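Glycinin A3B4 subunit (Glycine max, PDB 2D5F) probably serves as a seed storage protein, an 11S globulin built from two cupin domains that assembles into hexamers. Local coordinates at residues B[49-53]-B[139-143]. Numbering follows the deposited sequence.
Sequences KRTLN and EPVVA. With CO3 (carbonate ion), chain E.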
loop_
_atom_site.group_PDB
_atom_site.type_symbol
_atom_site.label_atom_id
_atom_site.label_comp_id
_atom_site.label_asym_id
_atom_site.label_seq_id
_atom_site.Cartn_x
_atom_site.Cartn_y
_atom_site.Cartn_z
ATOM N N LYS B 49 28.979 -16.372 -13.511
ATOM C CA LYS B 49 28.598 -17.057 -14.745
ATOM C C LYS B 49 28.615 -18.557 -14.470
ATOM O O LYS B 49 29.637 -19.104 -14.075
ATOM C CB LYS B 49 29.584 -16.722 -15.857
ATOM C CG LYS B 49 29.261 -17.358 -17.193
ATOM C CD LYS B 49 30.272 -16.915 -18.240
ATOM C CE LYS B 49 30.016 -17.581 -19.579
ATOM N NZ LYS B 49 31.081 -17.239 -20.570
ATOM N N ARG B 50 27.482 -19.217 -14.675
ATOM C CA ARG B 50 27.397 -20.648 -14.407
ATOM C C ARG B 50 27.154 -21.473 -15.653
ATOM O O ARG B 50 26.356 -21.102 -16.518
ATOM C CB ARG B 50 26.295 -20.928 -13.383
ATOM C CG ARG B 50 26.644 -20.457 -11.980
ATOM C CD ARG B 50 25.405 -20.238 -11.121
ATOM N NE ARG B 50 25.663 -19.220 -10.108
ATOM C CZ ARG B 50 24.724 -18.510 -9.495
ATOM N NH1 ARG B 50 25.069 -17.606 -8.590
ATOM N NH2 ARG B 50 23.445 -18.699 -9.786
ATOM N N THR B 51 27.856 -22.594 -15.743
ATOM C CA THR B 51 27.704 -23.481 -16.881
ATOM C C THR B 51 27.353 -24.875 -16.405
ATOM O O THR B 51 28.061 -25.462 -15.591
ATOM C CB THR B 51 28.991 -23.553 -17.724
ATOM O OG1 THR B 51 29.283 -22.255 -18.255
ATOM C CG2 THR B 51 28.814 -24.531 -18.881
ATOM N N LEU B 52 26.231 -25.385 -16.894
ATOM C CA LEU B 52 25.793 -26.724 -16.547
ATOM C C LEU B 52 25.996 -27.550 -17.801
ATOM O O LEU B 52 25.373 -27.291 -18.828
ATOM C CB LEU B 52 24.309 -26.744 -16.170
ATOM C CG LEU B 52 23.847 -26.179 -14.823
ATOM C CD1 LEU B 52 24.372 -24.768 -14.624
ATOM C CD2 LEU B 52 22.323 -26.205 -14.777
ATOM N N ASN B 53 26.886 -28.526 -17.726
ATOM C CA ASN B 53 27.130 -29.386 -18.868
ATOM C C ASN B 53 25.958 -30.354 -19.005
ATOM O O ASN B 53 25.033 -30.338 -18.190
ATOM C CB ASN B 53 28.448 -30.135 -18.673
ATOM C CG ASN B 53 29.656 -29.224 -18.810
ATOM O OD1 ASN B 53 30.707 -29.470 -18.221
ATOM N ND2 ASN B 53 29.512 -28.172 -19.605
ATOM N N GLU B 139 23.149 -29.306 -25.404
ATOM C CA GLU B 139 24.197 -28.312 -25.261
ATOM C C GLU B 139 24.242 -27.849 -23.805
ATOM O O GLU B 139 23.273 -28.003 -23.058
ATOM C CB GLU B 139 23.949 -27.126 -26.195
ATOM C CG GLU B 139 22.825 -26.200 -25.781
ATOM C CD GLU B 139 22.631 -25.065 -26.771
ATOM O OE1 GLU B 139 23.649 -24.529 -27.262
ATOM O OE2 GLU B 139 21.469 -24.701 -27.052
ATOM N N PRO B 140 25.377 -27.290 -23.375
ATOM C CA PRO B 140 25.476 -26.830 -21.991
ATOM C C PRO B 140 24.630 -25.596 -21.714
ATOM O O PRO B 140 24.375 -24.790 -22.605
ATOM C CB PRO B 140 26.971 -26.563 -21.828
ATOM C CG PRO B 140 27.377 -26.126 -23.200
ATOM C CD PRO B 140 26.655 -27.112 -24.086
ATOM N N VAL B 141 24.171 -25.469 -20.477
ATOM C CA VAL B 141 23.388 -24.307 -20.097
ATOM C C VAL B 141 24.365 -23.272 -19.574
ATOM O O VAL B 141 25.203 -23.576 -18.721
ATOM C CB VAL B 141 22.372 -24.630 -18.982
ATOM C CG1 VAL B 141 21.850 -23.335 -18.360
ATOM C CG2 VAL B 141 21.215 -25.449 -19.554
ATOM N N VAL B 142 24.275 -22.061 -20.109
ATOM C CA VAL B 142 25.130 -20.971 -19.666
ATOM C C VAL B 142 24.230 -19.853 -19.133
ATOM O O VAL B 142 23.347 -19.361 -19.839
ATOM C CB VAL B 142 26.003 -20.433 -20.817
ATOM C CG1 VAL B 142 26.853 -19.280 -20.322
ATOM C CG2 VAL B 142 26.893 -21.557 -21.367
ATOM N N ALA B 143 24.448 -19.469 -17.879
ATOM C CA ALA B 143 23.645 -18.422 -17.261
ATOM C C ALA B 143 24.518 -17.389 -16.560
ATOM O O ALA B 143 25.574 -17.718 -16.011
ATOM C CB ALA B 143 22.666 -19.040 -16.272
HETATM C C CO3 E . 22.317 -21.700 -11.817
HETATM O O1 CO3 E . 22.268 -22.939 -11.538
HETATM O O2 CO3 E . 22.480 -20.853 -10.871
HETATM O O3 CO3 E . 22.202 -21.315 -13.042
#
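The carbonyl oxygen of Val-141 takes one hydrogen bond from the strand beside it, 2.8 Å from Leu-52 N, and a weaker CA-H...O contact from Thr-51, 3.1 Å from CA to that O. Both belong to an antiparallel ladder between two strands of the N-terminal cupin β-barrel. Val-141 N returns a bond of 2.7 Å to Leu-52 O, and Arg-50 and Ala-143 exchange a second such pair, with Thr-51 and Val-142 forming the non-hydrogen-bonded pair between. Strands 28-32 and 67-73 continue the sheet on its two sides.

Arg-50, Leu-52, Val-141 and Ala-143 share the face turned toward strand 131-135 of the other sheet. There Leu-52 CB and Val-141 CB meet at 4.0 Å, and the two branched aliphatic side chains suit this buried layer, while the small Ala-143 methyl leaves room for a carbonate ion, probably picked up from the crystallisation liquor. With CG anti to its carbonyl carbon (chi1 -71°) and its chain extended to NE, Arg-50 passes CD by carbonate O2 and brings NH2 to the same oxygen, 2.6 Å away at an N-H...O angle of 150°. The ion's carbon lies in the guanidinium plane, at its edge; Thr-133, His-58 and Tyr-131 complete the site, and Gln-67 takes NH1. A leucine here would probably deprive the anion of the guanidinium bond at O2 and leave Gln-67 OE1 without its guanidinium donor.

On the opposite face β-branched Thr-51 and Val-142 lie side by side, and Thr-51 CG2 reaches Pro-140 CB. Lys-49 suits this less buried side because its long aliphatic chain, CG anti to the backbone N (chi1 -179°), can run across the valine before ending in charge, laying CE 3.7 Å from Val-142 CG1.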